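PDB 5FP1: probable TonB-dependent siderophore receptor PiuA from Acinetobacter baumannii, which probably takes part in the first step of iron uptake across the outer membrane by binding iron-chelating siderophores, and may bind ferric enterobactin with micromolar affinity. Local coordinates for residues A[581-591]-A[622-633]; A[150-161]-A[709-718]. All coordinates share one frame; numbering follows the deposited sequence.

Contact 1: A[581-591]-A[622-633]. With C8E ((hydroxyethyloxy)tri(ethyloxy)octane), chain I.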
loop_
_atom_site.group_PDB
_atom_site.type_symbol
_atom_site.label_atom_id
_atom_site.label_comp_id
_atom_site.label_asym_id
_atom_site.label_seq_id
_atom_site.Cartn_x
_atom_site.Cartn_y
_atom_site.Cartn_z
ATOM N N LYS A 581 12.410 30.252 2.470
ATOM C CA LYS A 581 13.529 29.345 2.763
ATOM C C LYS A 581 13.144 28.061 3.542
ATOM O O LYS A 581 13.944 27.124 3.638
ATOM C CB LYS A 581 14.575 30.087 3.584
ATOM C CG LYS A 581 15.115 31.311 2.859
ATOM C CD LYS A 581 16.259 31.950 3.607
ATOM C CE LYS A 581 16.782 33.136 2.812
ATOM N NZ LYS A 581 17.702 33.957 3.636
ATOM N N TRP A 582 11.958 28.051 4.130
ATOM C CA TRP A 582 11.566 27.020 5.090
ATOM C C TRP A 582 10.265 26.303 4.661
ATOM O O TRP A 582 9.209 26.937 4.506
ATOM C CB TRP A 582 11.379 27.685 6.434
ATOM C CG TRP A 582 11.113 26.772 7.557
ATOM C CD1 TRP A 582 11.284 25.412 7.580
ATOM C CD2 TRP A 582 10.647 27.140 8.854
ATOM N NE1 TRP A 582 10.933 24.919 8.807
ATOM C CE2 TRP A 582 10.548 25.956 9.614
ATOM C CE3 TRP A 582 10.299 28.358 9.451
ATOM C CZ2 TRP A 582 10.123 25.951 10.936
ATOM C CZ3 TRP A 582 9.875 28.351 10.767
ATOM C CH2 TRP A 582 9.786 27.154 11.493
ATOM N N ASN A 583 10.341 24.993 4.438
ATOM C CA ASN A 583 9.132 24.242 4.076
ATOM C C ASN A 583 8.829 23.108 5.040
ATOM O O ASN A 583 9.657 22.764 5.908
ATOM C CB ASN A 583 9.144 23.784 2.630
ATOM C CG ASN A 583 10.238 22.805 2.331
ATOM O OD1 ASN A 583 11.006 22.405 3.222
ATOM N ND2 ASN A 583 10.339 22.419 1.059
ATOM N N ILE A 584 7.608 22.583 4.943
ATOM C CA ILE A 584 7.164 21.614 5.932
ATOM C C ILE A 584 6.116 20.655 5.357
ATOM O O ILE A 584 5.290 21.035 4.515
ATOM C CB ILE A 584 6.617 22.322 7.185
ATOM C CG1 ILE A 584 6.486 21.346 8.352
ATOM C CG2 ILE A 584 5.310 23.022 6.880
ATOM C CD1 ILE A 584 6.025 21.971 9.644
ATOM N N SER A 585 6.196 19.403 5.803
ATOM C CA SER A 585 5.121 18.426 5.587
ATOM C C SER A 585 4.985 17.695 6.892
ATOM O O SER A 585 5.935 17.027 7.338
ATOM C CB SER A 585 5.472 17.478 4.427
ATOM O OG SER A 585 4.403 16.561 4.158
ATOM N N ALA A 586 3.826 17.832 7.532
ATOM C CA ALA A 586 3.630 17.285 8.851
ATOM C C ALA A 586 2.245 16.731 9.008
ATOM O O ALA A 586 1.294 17.189 8.363
ATOM C CB ALA A 586 3.875 18.330 9.920
ATOM N N GLY A 587 2.134 15.756 9.894
ATOM C CA GLY A 587 0.852 15.136 10.181
ATOM C C GLY A 587 0.739 14.555 11.558
ATOM O O GLY A 587 1.719 14.134 12.145
ATOM N N TYR A 588 -0.482 14.497 12.073
ATOM C CA TYR A 588 -0.733 13.862 13.342
ATOM C C TYR A 588 -2.027 13.083 13.265
ATOM O O TYR A 588 -2.973 13.489 12.572
ATOM C CB TYR A 588 -0.827 14.913 14.466
ATOM C CG TYR A 588 -1.347 14.332 15.743
ATOM C CD1 TYR A 588 -0.503 13.669 16.617
ATOM C CD2 TYR A 588 -2.687 14.407 16.064
ATOM C CE1 TYR A 588 -0.983 13.104 17.774
ATOM C CE2 TYR A 588 -3.168 13.837 17.215
ATOM C CZ TYR A 588 -2.314 13.204 18.068
ATOM O OH TYR A 588 -2.809 12.619 19.206
ATOM N N THR A 589 -2.116 11.991 14.009
ATOM C CA THR A 589 -3.383 11.268 14.071
ATOM C C THR A 589 -3.580 10.597 15.409
ATOM O O THR A 589 -2.622 10.119 16.019
ATOM C CB THR A 589 -3.524 10.245 12.893
ATOM O OG1 THR A 589 -4.862 9.723 12.858
ATOM C CG2 THR A 589 -2.525 9.099 13.008
ATOM N N TYR A 590 -4.822 10.626 15.876
ATOM C CA TYR A 590 -5.257 9.894 17.039
ATOM C C TYR A 590 -6.345 8.926 16.595
ATOM O O TYR A 590 -7.308 9.313 15.928
ATOM C CB TYR A 590 -5.783 10.854 18.125
ATOM C CG TYR A 590 -6.061 10.139 19.410
ATOM C CD1 TYR A 590 -7.229 9.428 19.594
ATOM C CD2 TYR A 590 -5.124 10.134 20.435
ATOM C CE1 TYR A 590 -7.455 8.720 20.767
ATOM C CE2 TYR A 590 -5.345 9.446 21.597
ATOM C CZ TYR A 590 -6.514 8.747 21.762
ATOM O OH TYR A 590 -6.718 8.073 22.942
ATOM N N LEU A 591 -6.176 7.648 16.918
ATOM C CA LEU A 591 -7.080 6.631 16.424
ATOM C C LEU A 591 -7.525 5.722 17.548
ATOM O O LEU A 591 -6.768 4.864 18.017
ATOM C CB LEU A 591 -6.408 5.797 15.319
ATOM C CG LEU A 591 -5.937 6.564 14.097
ATOM C CD1 LEU A 591 -5.010 5.709 13.238
ATOM C CD2 LEU A 591 -7.133 7.000 13.287
ATOM N N PRO A 622 -2.131 2.152 15.454
ATOM C CA PRO A 622 -1.638 2.802 16.656
ATOM C C PRO A 622 -2.643 3.804 17.182
ATOM O O PRO A 622 -3.376 4.423 16.400
ATOM C CB PRO A 622 -0.406 3.539 16.168
ATOM C CG PRO A 622 -0.763 3.915 14.737
ATOM C CD PRO A 622 -1.609 2.774 14.231
ATOM N N LYS A 623 -2.664 3.990 18.496
ATOM C CA LYS A 623 -3.557 4.985 19.080
ATOM C C LYS A 623 -3.170 6.404 18.661
ATOM O O LYS A 623 -4.035 7.277 18.526
ATOM C CB LYS A 623 -3.531 4.881 20.602
ATOM C CG LYS A 623 -4.793 5.391 21.265
ATOM C CD LYS A 623 -4.937 4.832 22.670
ATOM C CE LYS A 623 -5.244 3.347 22.651
ATOM N NZ LYS A 623 -4.941 2.734 23.975
ATOM N N GLN A 624 -1.869 6.633 18.516
ATOM C CA GLN A 624 -1.329 7.925 18.064
ATOM C C GLN A 624 -0.194 7.678 17.106
ATOM O O GLN A 624 0.543 6.698 17.264
ATOM C CB GLN A 624 -0.757 8.746 19.230
ATOM C CG GLN A 624 -1.779 9.217 20.229
ATOM C CD GLN A 624 -1.192 10.266 21.149
ATOM O OE1 GLN A 624 -1.185 11.451 20.830
ATOM N NE2 GLN A 624 -0.672 9.825 22.286
ATOM N N ALA A 625 -0.031 8.587 16.151
ATOM C CA ALA A 625 1.127 8.616 15.287
ATOM C C ALA A 625 1.359 10.035 14.733
ATOM O O ALA A 625 0.426 10.836 14.655
ATOM C CB ALA A 625 0.951 7.609 14.156
ATOM N N ALA A 626 2.590 10.342 14.340
ATOM C CA ALA A 626 2.904 11.668 13.801
ATOM C C ALA A 626 4.136 11.624 12.940
ATOM O O ALA A 626 5.025 10.805 13.171
ATOM C CB ALA A 626 3.090 12.681 14.925
ATOM N N THR A 627 4.184 12.480 11.917
ATOM C CA THR A 627 5.356 12.576 11.089
ATOM C C THR A 627 5.644 14.043 10.810
ATOM O O THR A 627 4.738 14.911 10.778
ATOM C CB THR A 627 5.244 11.845 9.737
ATOM O OG1 THR A 627 4.301 12.518 8.904
ATOM C CG2 THR A 627 4.814 10.344 9.897
ATOM N N LEU A 628 6.908 14.295 10.578
ATOM C CA LEU A 628 7.386 15.659 10.274
ATOM C C LEU A 628 8.562 15.566 9.328
ATOM O O LEU A 628 9.503 14.790 9.564
ATOM C CB LEU A 628 7.769 16.372 11.558
ATOM C CG LEU A 628 8.566 17.680 11.397
ATOM C CD1 LEU A 628 7.672 18.747 10.840
ATOM C CD2 LEU A 628 9.120 18.120 12.744
ATOM N N TRP A 629 8.488 16.339 8.245
ATOM C CA TRP A 629 9.623 16.580 7.375
ATOM C C TRP A 629 9.726 18.080 7.170
ATOM O O TRP A 629 8.746 18.716 6.800
ATOM C CB TRP A 629 9.438 15.914 6.029
ATOM C CG TRP A 629 10.590 16.149 5.136
ATOM C CD1 TRP A 629 10.644 16.983 4.070
ATOM C CD2 TRP A 629 11.889 15.565 5.257
ATOM N NE1 TRP A 629 11.895 16.961 3.509
ATOM C CE2 TRP A 629 12.682 16.095 4.220
ATOM C CE3 TRP A 629 12.464 14.649 6.148
ATOM C CZ2 TRP A 629 14.019 15.745 4.048
ATOM C CZ3 TRP A 629 13.796 14.294 5.970
ATOM C CH2 TRP A 629 14.560 14.848 4.927
ATOM N N THR A 630 10.902 18.641 7.421
ATOM C CA THR A 630 11.097 20.057 7.222
ATOM C C THR A 630 12.483 20.356 6.655
ATOM O O THR A 630 13.461 19.673 6.987
ATOM C CB THR A 630 10.808 20.838 8.516
ATOM O OG1 THR A 630 10.798 22.245 8.220
ATOM C CG2 THR A 630 11.798 20.519 9.615
ATOM N N THR A 631 12.543 21.325 5.739
ATOM C CA THR A 631 13.809 21.715 5.135
ATOM C C THR A 631 14.002 23.229 5.167
ATOM O O THR A 631 13.031 24.002 5.197
ATOM C CB THR A 631 13.991 21.211 3.691
ATOM O OG1 THR A 631 13.243 22.016 2.783
ATOM C CG2 THR A 631 13.550 19.725 3.559
ATOM N N TYR A 632 15.275 23.613 5.157
ATOM C CA TYR A 632 15.673 25.016 5.266
ATOM C C TYR A 632 16.817 25.332 4.303
ATOM O O TYR A 632 17.768 24.563 4.153
ATOM C CB TYR A 632 16.040 25.366 6.711
ATOM C CG TYR A 632 16.016 26.861 6.937
ATOM C CD1 TYR A 632 17.123 27.645 6.622
ATOM C CD2 TYR A 632 14.875 27.494 7.402
ATOM C CE1 TYR A 632 17.095 29.018 6.788
ATOM C CE2 TYR A 632 14.841 28.862 7.574
ATOM C CZ TYR A 632 15.957 29.619 7.266
ATOM O OH TYR A 632 15.924 30.984 7.426
ATOM N N LYS A 633 16.697 26.460 3.614
ATOM C CA LYS A 633 17.725 26.892 2.675
ATOM C C LYS A 633 18.777 27.654 3.466
ATOM O O LYS A 633 18.685 28.878 3.588
ATOM C CB LYS A 633 17.117 27.800 1.610
ATOM C CG LYS A 633 16.779 27.106 0.308
ATOM C CD LYS A 633 18.051 26.788 -0.463
ATOM C CE LYS A 633 17.799 26.747 -1.960
ATOM N NZ LYS A 633 18.953 26.148 -2.681
HETATM C C1 C8E I . 3.142 15.993 17.233
HETATM C C2 C8E I . 3.167 15.614 18.701
HETATM C C3 C8E I . 3.519 14.146 18.922
HETATM C C4 C8E I . 2.557 13.522 19.929
HETATM C C5 C8E I . 3.154 12.319 20.653
HETATM C C6 C8E I . 2.668 12.316 22.098
HETATM C C7 C8E I . 2.981 11.016 22.826
HETATM C C8 C8E I . 2.095 10.892 24.061
HETATM O O9 C8E I . 2.147 9.554 24.543
HETATM O O HOH W 1 13.980 24.640 2.236
HETATM O O HOH W 2 12.462 20.623 0.330
HETATM O O HOH W 3 6.173 13.978 6.987
#
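The Trp582 ring meets Thr630 at its edge, NE1 giving a hydrogen bond to Thr630 OG1 (2.7 Å) that lies near the indole plane. Trp582 CG opposite the backbone N (chi1 -174°) lets NE1 reach this hydroxyl, which then donates to Asn583 O (2.6 Å); threonine suits this place as both acceptor and donor. On the same face of the sheet, Tyr588 OH donates a hydrogen bond to Gln624 OE1 (2.6 Å), which lies at the ring's edge, amide and ring planes 80° apart. The Gln624 NE2 end lies near the detergent C8E. Over one face of Tyr590 sits Lys623 O, while the aliphatic stem of Lys623 runs alongside the phenol. One face of Tyr632 receives Lys581 CB in a CH-pi contact, 4.2 Å from the ring centre. Between the aromatic ends, Leu628 CD1 packs on Ile584 CG1 (3.8 Å) and Ala586 CB (3.9 Å), an apolar surface consistent with facing lipid. The opposite face is more polar and turns to the plug: Trp629 NE1 hydrogen-bonds to Asp54 OD2 and Thr627 OG1 to Thr66 O. Antiparallel strands with side chains alternating between an apolar outer and a more polar inner face typify the transmembrane beta-barrel, here of a TonB-dependent receptor.

Contact 2: A[150-161]-A[709-718]; sequences LEGSVAAGTDNY and SAVLAVNFKY
Gly152 lies under the ring of Phe716 where the strands at the two ends of the beta-barrel domain pair antiparallel and close the cylinder. This is the tight part: Gly152 CA stands 3.5 Å from the ring centroid, and glycine suits this place because, with no side chain, it lets the ring lie directly over its CA. Phe716 CG sits between its backbone N and carbonyl carbon (chi1 60°), turning the ring onto the neighbouring strand. On the other face, small residues fit the close non-hydrogen-bonded pair, Ala155 CB meeting Ala713 CB at 3.7 Å, and Val711 CG2 rests 3.8 Å above the centre of the Tyr161 ring. Val154, Leu712 and Val714 instead lie on the outer surface, consistent with facing lipid. At one margin the grip is slacker: Glu151 and Lys717 run side by side, yet their salt bridge is long (OE1 to NZ 3.9 Å) and water 4 is held only weakly by Lys717 NZ. At the other end, Thr158 N still donates to Ala710 O, but Ala710 N bonds back to the side-chain OG1. Midway, Ser153 OG donates to Asn715 OD1 over 2.6 Å, almost in line with the amide C=O.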
loop_
_atom_site.group_PDB
_atom_site.type_symbol
_atom_site.label_atom_id
_atom_site.label_comp_id
_atom_site.label_asym_id
_atom_site.label_seq_id
_atom_site.Cartn_x
_atom_site.Cartn_y
_atom_site.Cartn_z
ATOM N N LEU A 150 16.084 15.952 -19.642
ATOM C CA LEU A 150 16.807 14.752 -19.282
ATOM C C LEU A 150 17.210 14.869 -17.823
ATOM O O LEU A 150 17.888 15.819 -17.435
ATOM C CB LEU A 150 18.039 14.552 -20.155
ATOM C CG LEU A 150 18.869 13.303 -19.844
ATOM C CD1 LEU A 150 18.084 12.028 -20.112
ATOM C CD2 LEU A 150 20.148 13.302 -20.659
ATOM N N GLU A 151 16.753 13.917 -17.013
ATOM C CA GLU A 151 17.088 13.873 -15.583
ATOM C C GLU A 151 17.682 12.506 -15.242
ATOM O O GLU A 151 17.428 11.514 -15.928
ATOM C CB GLU A 151 15.858 14.090 -14.715
ATOM C CG GLU A 151 15.142 15.406 -14.911
ATOM C CD GLU A 151 13.966 15.554 -13.959
ATOM O OE1 GLU A 151 14.114 15.208 -12.767
ATOM O OE2 GLU A 151 12.895 16.011 -14.402
ATOM N N GLY A 152 18.481 12.463 -14.190
ATOM C CA GLY A 152 19.150 11.239 -13.821
ATOM C C GLY A 152 19.692 11.321 -12.417
ATOM O O GLY A 152 19.810 12.401 -11.841
ATOM N N SER A 153 20.020 10.154 -11.877
ATOM C CA SER A 153 20.594 10.051 -10.561
ATOM C C SER A 153 21.548 8.875 -10.562
ATOM O O SER A 153 21.232 7.790 -11.078
ATOM C CB SER A 153 19.491 9.834 -9.533
ATOM O OG SER A 153 20.014 9.901 -8.217
ATOM N N VAL A 154 22.717 9.074 -9.972
ATOM C CA VAL A 154 23.599 7.974 -9.700
ATOM C C VAL A 154 23.898 7.990 -8.222
ATOM O O VAL A 154 24.349 8.999 -7.678
ATOM C CB VAL A 154 24.907 8.062 -10.508
ATOM C CG1 VAL A 154 25.848 6.939 -10.095
ATOM C CG2 VAL A 154 24.614 7.975 -11.995
ATOM N N ALA A 155 23.682 6.867 -7.544
ATOM C CA ALA A 155 23.796 6.895 -6.104
ATOM C C ALA A 155 24.409 5.641 -5.557
ATOM O O ALA A 155 24.237 4.557 -6.109
ATOM C CB ALA A 155 22.433 7.157 -5.467
ATOM N N ALA A 156 25.133 5.808 -4.459
ATOM C CA ALA A 156 25.732 4.701 -3.750
ATOM C C ALA A 156 25.500 4.918 -2.272
ATOM O O ALA A 156 25.405 6.049 -1.808
ATOM C CB ALA A 156 27.224 4.604 -4.068
ATOM N N GLY A 157 25.395 3.831 -1.512
ATOM C CA GLY A 157 25.131 3.954 -0.097
ATOM C C GLY A 157 25.663 2.815 0.729
ATOM O O GLY A 157 26.166 1.833 0.202
ATOM N N THR A 158 25.542 2.952 2.035
ATOM C CA THR A 158 26.021 1.922 2.931
ATOM C C THR A 158 25.224 0.623 2.715
ATOM O O THR A 158 24.091 0.644 2.168
ATOM C CB THR A 158 25.897 2.388 4.378
ATOM O OG1 THR A 158 24.565 2.862 4.588
ATOM C CG2 THR A 158 26.875 3.527 4.653
ATOM N N ASP A 159 25.830 -0.486 3.125
ATOM C CA ASP A 159 25.260 -1.838 2.950
ATOM C C ASP A 159 24.923 -2.135 1.499
ATOM O O ASP A 159 23.863 -2.684 1.175
ATOM C CB ASP A 159 24.069 -2.045 3.891
ATOM C CG ASP A 159 24.508 -2.239 5.339
ATOM O OD1 ASP A 159 25.503 -2.968 5.549
ATOM O OD2 ASP A 159 23.906 -1.657 6.276
ATOM N N ASN A 160 25.872 -1.777 0.628
ATOM C CA ASN A 160 25.877 -2.152 -0.783
ATOM C C ASN A 160 24.648 -1.669 -1.548
ATOM O O ASN A 160 24.129 -2.358 -2.403
ATOM C CB ASN A 160 26.056 -3.659 -0.942
ATOM C CG ASN A 160 27.460 -4.102 -0.547
ATOM O OD1 ASN A 160 28.443 -3.469 -0.924
ATOM N ND2 ASN A 160 27.557 -5.159 0.246
ATOM N N TYR A 161 24.233 -0.457 -1.238
ATOM C CA TYR A 161 23.215 0.253 -2.021
ATOM C C TYR A 161 23.833 0.859 -3.272
ATOM O O TYR A 161 24.837 1.573 -3.193
ATOM C CB TYR A 161 22.650 1.332 -1.124
ATOM C CG TYR A 161 21.571 2.234 -1.670
ATOM C CD1 TYR A 161 21.857 3.193 -2.642
ATOM C CD2 TYR A 161 20.280 2.196 -1.152
ATOM C CE1 TYR A 161 20.886 4.058 -3.092
ATOM C CE2 TYR A 161 19.300 3.060 -1.598
ATOM C CZ TYR A 161 19.608 4.000 -2.559
ATOM O OH TYR A 161 18.651 4.874 -3.005
ATOM N N SER A 709 21.299 4.020 7.702
ATOM C CA SER A 709 21.982 3.950 6.426
ATOM C C SER A 709 22.296 5.371 5.947
ATOM O O SER A 709 21.747 6.330 6.461
ATOM C CB SER A 709 21.134 3.235 5.371
ATOM O OG SER A 709 19.988 4.009 5.037
ATOM N N ALA A 710 23.182 5.470 4.972
ATOM C CA ALA A 710 23.462 6.731 4.305
ATOM C C ALA A 710 23.480 6.483 2.824
ATOM O O ALA A 710 23.965 5.459 2.360
ATOM C CB ALA A 710 24.823 7.285 4.745
ATOM N N VAL A 711 22.987 7.457 2.070
ATOM C CA VAL A 711 23.047 7.413 0.628
ATOM C C VAL A 711 23.592 8.729 0.093
ATOM O O VAL A 711 23.190 9.801 0.553
ATOM C CB VAL A 711 21.651 7.194 0.036
ATOM C CG1 VAL A 711 21.700 7.252 -1.475
ATOM C CG2 VAL A 711 21.104 5.836 0.494
ATOM N N LEU A 712 24.477 8.642 -0.888
ATOM C CA LEU A 712 24.998 9.840 -1.546
ATOM C C LEU A 712 24.683 9.761 -3.007
ATOM O O LEU A 712 25.005 8.771 -3.669
ATOM C CB LEU A 712 26.515 9.963 -1.354
ATOM C CG LEU A 712 27.135 11.219 -1.988
ATOM C CD1 LEU A 712 26.644 12.437 -1.225
ATOM C CD2 LEU A 712 28.656 11.131 -1.943
ATOM N N ALA A 713 24.061 10.822 -3.527
ATOM C CA ALA A 713 23.633 10.841 -4.908
ATOM C C ALA A 713 24.150 12.069 -5.655
ATOM O O ALA A 713 24.180 13.170 -5.119
ATOM C CB ALA A 713 22.118 10.841 -4.987
ATOM N N VAL A 714 24.494 11.836 -6.914
ATOM C CA VAL A 714 24.654 12.887 -7.896
ATOM C C VAL A 714 23.442 12.898 -8.802
ATOM O O VAL A 714 23.219 11.940 -9.538
ATOM C CB VAL A 714 25.857 12.642 -8.817
ATOM C CG1 VAL A 714 26.002 13.834 -9.755
ATOM C CG2 VAL A 714 27.123 12.405 -8.003
ATOM N N ASN A 715 22.682 13.990 -8.731
ATOM C CA ASN A 715 21.454 14.162 -9.469
ATOM C C ASN A 715 21.669 15.194 -10.557
ATOM O O ASN A 715 22.246 16.268 -10.310
ATOM C CB ASN A 715 20.346 14.628 -8.519
ATOM C CG ASN A 715 20.068 13.607 -7.432
ATOM O OD1 ASN A 715 20.304 12.428 -7.647
ATOM N ND2 ASN A 715 19.677 14.056 -6.256
ATOM N N PHE A 716 21.216 14.873 -11.761
ATOM C CA PHE A 716 21.351 15.805 -12.867
ATOM C C PHE A 716 20.029 16.112 -13.540
ATOM O O PHE A 716 19.111 15.288 -13.569
ATOM C CB PHE A 716 22.440 15.378 -13.859
ATOM C CG PHE A 716 22.217 14.055 -14.507
ATOM C CD1 PHE A 716 21.479 13.953 -15.680
ATOM C CD2 PHE A 716 22.800 12.911 -13.981
ATOM C CE1 PHE A 716 21.293 12.724 -16.302
ATOM C CE2 PHE A 716 22.612 11.681 -14.589
ATOM C CZ PHE A 716 21.861 11.588 -15.756
ATOM N N LYS A 717 19.942 17.330 -14.069
ATOM C CA LYS A 717 18.710 17.846 -14.611
ATOM C C LYS A 717 19.018 18.834 -15.732
ATOM O O LYS A 717 19.531 19.918 -15.469
ATOM C CB LYS A 717 17.955 18.544 -13.505
ATOM C CG LYS A 717 16.565 19.001 -13.892
ATOM C CD LYS A 717 15.757 19.342 -12.649
ATOM C CE LYS A 717 15.890 18.255 -11.590
ATOM N NZ LYS A 717 14.812 18.304 -10.565
ATOM N N TYR A 718 18.742 18.433 -16.972
ATOM C CA TYR A 718 18.916 19.292 -18.144
ATOM C C TYR A 718 17.601 19.515 -18.884
ATOM O O TYR A 718 16.577 18.858 -18.648
ATOM C CB TYR A 718 19.915 18.677 -19.115
ATOM C CG TYR A 718 21.286 18.515 -18.535
ATOM C CD1 TYR A 718 22.223 19.542 -18.611
ATOM C CD2 TYR A 718 21.652 17.340 -17.903
ATOM C CE1 TYR A 718 23.490 19.393 -18.073
ATOM C CE2 TYR A 718 22.913 17.182 -17.366
ATOM C CZ TYR A 718 23.827 18.212 -17.448
ATOM O OH TYR A 718 25.077 18.050 -16.898
ATOM O OXT TYR A 718 17.547 20.376 -19.762
HETATM O O HOH W 4 11.835 17.374 -12.152
HETATM O O HOH W 5 22.426 2.912 1.957
#

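Overall arrangement
From the N terminus the chain first builds the plug, whose helix 49-55 lies against contact 1, and whose following loop, through Lys56 and Thr58, touches contact 2. It then enters the barrel at strand 149-157, the first partner in contact 2. Successive antiparallel strands follow until 582-597 pairs with 624-635 in contact 1, closing a local loop of 30 residues. Three further main strands lead to 709-717, which returns to the first strand and closes a loop of 547 residues. Contact 1 is therefore nested within contact 2: one joins near neighbours in the wall, the other its two ends. Their centres are about 25 Å apart, their nearest atoms about 11 Å.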